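Local atomic coordinates of sesquisabinene B synthase 2 (Santalum album, PDB entry 6A2A), a protein that probably cyclises farnesyl diphosphate to the sesquiterpene sesquisabinene B, a metal-dependent reaction using magnesium or manganese as in other plant terpene synthases. Residues I85-V88 / R89-L93; R225-I228 / D229-E232. All blocks are in the same frame, centred on the assembly; numbering follows the deposited sequence.

Interaction 1 (I85-V88 / R89-L93); sequences IDTV and RRLGL
Thr87 and Leu91 lie side by side, one turn apart at the C-terminal end of helix 78-90, and point the same way. Leu91 climbs past the carbonyl of Thr87: its CB is 3.4 Å from Thr87 O, CG comes to 3.2 Å from that oxygen, and CD1 stands 3.5 Å from it. With CG beside the backbone N (chi1 -74°), the leucine is folded back along the helix, and CD1 ends 3.8 Å from Thr87 CG2. The other branch, CD2, meets Phe227 and Ile228. Thr87 O also accepts the regular helical bond from Leu91 N at 2.9 Å.

Just beyond, after Arg90, the helix ends in a Schellman motif. Gly92, with positive phi (82°), turns the chain so that Leu93 N donates to Val88 O at 3.1 Å while Gly92 N bonds back to Arg89 O. The reversal swings Leu93 across Val88 at about a right angle, its CB 3.9 Å from Val88 CG1.

The Asp86 carboxylate is linked to two arginines by water. OD1 stays 4.4 Å from Arg89 NH1, beyond a salt bridge, and a water bridges the gap; a second water joins OD2 to Arg90 NH1. Direct salt bridges go outward: Asp86 to Arg129, Arg89 to Glu133, Arg90 to Glu223. Gripped by both its water and Arg129 NH2, OD2 helps fix the carboxylate's rotation. Around this helix end, helix 121-133 packs on Ile85 and Asp86, helix 220-232 on Thr87, Arg90 and Leu91, and helix 239-270 on Thr87, Leu91 and Leu93.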
loop_
_atom_site.group_PDB
_atom_site.type_symbol
_atom_site.label_atom_id
_atom_site.label_comp_id
_atom_site.label_asym_id
_atom_site.label_seq_id
_atom_site.Cartn_x
_atom_site.Cartn_y
_atom_site.Cartn_z
ATOM N N ILE A 85 -26.426 22.088 -22.152
ATOM C CA ILE A 85 -25.730 20.774 -21.988
ATOM C C ILE A 85 -24.255 20.899 -22.423
ATOM O O ILE A 85 -23.412 20.142 -21.897
ATOM C CB ILE A 85 -26.475 19.642 -22.726
ATOM C CG1 ILE A 85 -26.601 19.902 -24.220
ATOM C CG2 ILE A 85 -27.832 19.372 -22.088
ATOM C CD1 ILE A 85 -26.904 18.676 -25.038
ATOM N N ASP A 86 -23.911 21.809 -23.320
ATOM C CA ASP A 86 -22.491 22.147 -23.636
ATOM C C ASP A 86 -21.802 22.696 -22.395
ATOM O O ASP A 86 -20.739 22.289 -22.057
ATOM C CB ASP A 86 -22.358 23.044 -24.839
ATOM C CG ASP A 86 -20.920 23.094 -25.387
ATOM O OD1 ASP A 86 -20.327 21.970 -25.505
ATOM O OD2 ASP A 86 -20.421 24.203 -25.755
ATOM N N THR A 87 -22.491 23.575 -21.659
ATOM C CA THR A 87 -22.012 24.128 -20.371
ATOM C C THR A 87 -21.838 23.049 -19.309
ATOM O O THR A 87 -20.818 23.002 -18.606
ATOM C CB THR A 87 -23.013 25.209 -19.875
ATOM O OG1 THR A 87 -23.071 26.178 -20.905
ATOM C CG2 THR A 87 -22.583 25.857 -18.593
ATOM N N VAL A 88 -22.788 22.146 -19.209
ATOM C CA VAL A 88 -22.707 21.055 -18.244
ATOM C C VAL A 88 -21.438 20.220 -18.514
ATOM O O VAL A 88 -20.717 19.878 -17.634
ATOM C CB VAL A 88 -23.963 20.126 -18.324
ATOM C CG1 VAL A 88 -23.807 18.876 -17.500
ATOM C CG2 VAL A 88 -25.207 20.833 -17.877
ATOM N N ARG A 89 -21.218 19.918 -19.764
ATOM C CA ARG A 89 -20.060 19.125 -20.173
ATOM C C ARG A 89 -18.771 19.833 -19.842
ATOM O O ARG A 89 -17.860 19.300 -19.301
ATOM C CB ARG A 89 -20.120 18.896 -21.670
ATOM C CG ARG A 89 -18.891 18.261 -22.283
ATOM C CD ARG A 89 -17.905 19.279 -22.770
ATOM N NE ARG A 89 -16.699 18.718 -23.350
ATOM C CZ ARG A 89 -16.551 18.411 -24.615
ATOM N NH1 ARG A 89 -17.527 18.590 -25.461
ATOM N NH2 ARG A 89 -15.413 17.943 -25.044
ATOM N N ARG A 90 -18.775 21.112 -20.144
ATOM C CA ARG A 90 -17.613 21.947 -20.001
ATOM C C ARG A 90 -17.218 22.238 -18.552
ATOM O O ARG A 90 -16.098 22.396 -18.227
ATOM C CB ARG A 90 -17.751 23.162 -20.877
ATOM C CG ARG A 90 -16.454 23.783 -21.155
ATOM C CD ARG A 90 -16.481 24.751 -22.285
ATOM N NE ARG A 90 -15.153 25.260 -22.481
ATOM C CZ ARG A 90 -14.802 25.989 -23.518
ATOM N NH1 ARG A 90 -15.702 26.296 -24.410
ATOM N NH2 ARG A 90 -13.560 26.389 -23.665
ATOM N N LEU A 91 -18.202 22.160 -17.676
ATOM C CA LEU A 91 -18.015 22.267 -16.270
ATOM C C LEU A 91 -17.516 20.934 -15.637
ATOM O O LEU A 91 -17.323 20.884 -14.465
ATOM C CB LEU A 91 -19.328 22.678 -15.601
ATOM C CG LEU A 91 -19.727 24.123 -15.804
ATOM C CD1 LEU A 91 -21.148 24.360 -15.367
ATOM C CD2 LEU A 91 -18.760 25.085 -15.149
ATOM N N GLY A 92 -17.384 19.875 -16.430
ATOM C CA GLY A 92 -16.910 18.594 -16.005
ATOM C C GLY A 92 -17.966 17.732 -15.354
ATOM O O GLY A 92 -17.659 16.849 -14.620
ATOM N N LEU A 93 -19.217 17.995 -15.687
ATOM C CA LEU A 93 -20.324 17.315 -15.058
ATOM C C LEU A 93 -21.092 16.305 -15.875
ATOM O O LEU A 93 -21.975 15.710 -15.380
ATOM C CB LEU A 93 -21.307 18.345 -14.525
ATOM C CG LEU A 93 -20.795 19.365 -13.535
ATOM C CD1 LEU A 93 -21.791 20.500 -13.372
ATOM C CD2 LEU A 93 -20.478 18.720 -12.222
HETATM O O HOH W 1 -20.395 19.290 -25.331
HETATM O O HOH W 2 -18.588 25.948 -24.883
#

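Interaction 2 (R225-I228 / D229-E232); sequences RWFI and DTYE
Thr230 sits over one face of the Trp226 indole, one helical turn on. Its OG1 is 3.3 Å from Trp226 CH2, almost directly above the centre of the six-membered ring, and CB makes a CH-pi contact with that ring. OG1 also bonds weakly to Trp226 O, and Lys205 is its stronger partner. The next pair repeats the pattern: Tyr231 CB rests over the face of Phe227, 4.1 Å from the ring centroid, while the two rings, 26° from parallel, are slid so far apart that they barely overlap.

On another side Arg225 NH1 makes a salt bridge to Asp229 OD1, 3.0 Å long and nearly straight at 173°. OD1 lies in the guanidinium plane, whereas NH1 approaches from above the carboxylate plane. The bend at chi2 (64°) curls the arginine back to this aspartate, and a water accepting from Arg225 NH2 at 2.7 Å and donating to Asp229 OD1 closes a second link.

Further out, His209 stacks on Trp226, Asn238 N bonds to Tyr231 OH, and Lys246 pairs with Glu232. These are i to i+4 side-chain pairs along one amphipathic helix of the mainly helical terpene synthase fold, with Phe227, Ile228 and Tyr231 buried, Arg225 and Asp229 partly exposed and Glu232 exposed.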
loop_
_atom_site.group_PDB
_atom_site.type_symbol
_atom_site.label_atom_id
_atom_site.label_comp_id
_atom_site.label_asym_id
_atom_site.label_seq_id
_atom_site.Cartn_x
_atom_site.Cartn_y
_atom_site.Cartn_z
ATOM N N ARG A 225 -11.950 23.014 -14.391
ATOM C CA ARG A 225 -11.507 24.027 -13.435
ATOM C C ARG A 225 -11.340 25.399 -14.094
ATOM O O ARG A 225 -11.634 26.428 -13.445
ATOM C CB ARG A 225 -10.165 23.660 -12.802
ATOM C CG ARG A 225 -9.741 24.623 -11.701
ATOM C CD ARG A 225 -10.688 24.603 -10.527
ATOM N NE ARG A 225 -10.373 25.726 -9.605
ATOM C CZ ARG A 225 -10.832 26.976 -9.715
ATOM N NH1 ARG A 225 -11.560 27.328 -10.760
ATOM N NH2 ARG A 225 -10.601 27.863 -8.744
ATOM N N TRP A 226 -10.818 25.449 -15.310
ATOM C CA TRP A 226 -10.682 26.697 -16.042
ATOM C C TRP A 226 -12.082 27.271 -16.322
ATOM O O TRP A 226 -12.328 28.486 -16.145
ATOM C CB TRP A 226 -9.944 26.481 -17.355
ATOM C CG TRP A 226 -9.729 27.725 -18.146
ATOM C CD1 TRP A 226 -8.718 28.633 -17.978
ATOM C CD2 TRP A 226 -10.583 28.254 -19.175
ATOM N NE1 TRP A 226 -8.847 29.647 -18.888
ATOM C CE2 TRP A 226 -9.979 29.434 -19.636
ATOM C CE3 TRP A 226 -11.763 27.820 -19.787
ATOM C CZ2 TRP A 226 -10.541 30.198 -20.661
ATOM C CZ3 TRP A 226 -12.314 28.576 -20.809
ATOM C CH2 TRP A 226 -11.703 29.736 -21.236
ATOM N N PHE A 227 -12.974 26.413 -16.819
ATOM C CA PHE A 227 -14.289 26.898 -17.270
ATOM C C PHE A 227 -15.172 27.304 -16.075
ATOM O O PHE A 227 -16.081 28.137 -16.282
ATOM C CB PHE A 227 -14.960 25.854 -18.153
ATOM C CG PHE A 227 -16.230 26.359 -18.757
ATOM C CD1 PHE A 227 -16.200 27.370 -19.693
ATOM C CD2 PHE A 227 -17.445 25.925 -18.275
ATOM C CE1 PHE A 227 -17.397 27.905 -20.165
ATOM C CE2 PHE A 227 -18.628 26.403 -18.798
ATOM C CZ PHE A 227 -18.594 27.406 -19.734
ATOM N N ILE A 228 -14.990 26.745 -14.903
ATOM C CA ILE A 228 -15.763 27.204 -13.730
ATOM C C ILE A 228 -15.543 28.722 -13.544
ATOM O O ILE A 228 -16.497 29.467 -13.338
ATOM C CB ILE A 228 -15.417 26.395 -12.476
ATOM C CG1 ILE A 228 -16.127 25.043 -12.489
ATOM C CG2 ILE A 228 -15.742 27.171 -11.210
ATOM C CD1 ILE A 228 -15.554 24.079 -11.496
ATOM N N ASP A 229 -14.294 29.165 -13.634
ATOM C CA ASP A 229 -13.978 30.590 -13.562
ATOM C C ASP A 229 -14.503 31.389 -14.723
ATOM O O ASP A 229 -15.040 32.478 -14.528
ATOM C CB ASP A 229 -12.480 30.810 -13.446
ATOM C CG ASP A 229 -11.935 30.370 -12.134
ATOM O OD1 ASP A 229 -12.687 30.053 -11.218
ATOM O OD2 ASP A 229 -10.733 30.270 -12.086
ATOM N N THR A 230 -14.364 30.875 -15.947
ATOM C CA THR A 230 -14.839 31.574 -17.125
ATOM C C THR A 230 -16.366 31.695 -17.080
ATOM O O THR A 230 -16.913 32.785 -17.377
ATOM C CB THR A 230 -14.348 30.860 -18.392
ATOM O OG1 THR A 230 -12.919 30.970 -18.440
ATOM C CG2 THR A 230 -14.931 31.442 -19.663
ATOM N N TYR A 231 -17.044 30.595 -16.733
ATOM C CA TYR A 231 -18.511 30.558 -16.745
ATOM C C TYR A 231 -19.114 31.608 -15.793
ATOM O O TYR A 231 -20.197 32.172 -16.075
ATOM C CB TYR A 231 -19.017 29.197 -16.281
ATOM C CG TYR A 231 -20.503 29.011 -16.364
ATOM C CD1 TYR A 231 -21.208 29.351 -17.498
ATOM C CD2 TYR A 231 -21.193 28.488 -15.295
ATOM C CE1 TYR A 231 -22.573 29.151 -17.575
ATOM C CE2 TYR A 231 -22.557 28.280 -15.355
ATOM C CZ TYR A 231 -23.252 28.638 -16.487
ATOM O OH TYR A 231 -24.602 28.431 -16.527
ATOM N N GLU A 232 -18.477 31.782 -14.658
ATOM C CA GLU A 232 -18.951 32.690 -13.591
ATOM C C GLU A 232 -19.030 34.111 -14.141
ATOM O O GLU A 232 -20.009 34.804 -13.839
ATOM C CB GLU A 232 -18.082 32.583 -12.345
ATOM C CG GLU A 232 -18.571 33.480 -11.215
ATOM C CD GLU A 232 -18.010 33.197 -9.835
ATOM O OE1 GLU A 232 -17.220 32.282 -9.702
ATOM O OE2 GLU A 232 -18.357 33.925 -8.884
HETATM O O HOH W 3 -8.734 28.024 -12.624
HETATM O O HOH W 4 -10.630 30.512 -9.014
#

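In the fold
From the N terminus, the chain first passes through interaction 1, at the C-terminal end of helix 78-90, and reaches interaction 2 much later, in the last turns of helix 220-232. Each contact joins adjoining segments without an intervening loop, and the two follow in series, neither nesting nor crossing. In space their centres lie about 11 Å apart, and they pack directly: Leu91 CD2 reaches Phe227 CD2 at 3.5 Å, and Thr87 CG2 lies 3.4 Å from Tyr231 CE1. Leu241 of helix 239-270 touches side chains of both. The pair thus ties helix 78-90 to helix 220-232 and to helix 239-270, which follows the latter after a short linker, away from the magnesium-binding residues.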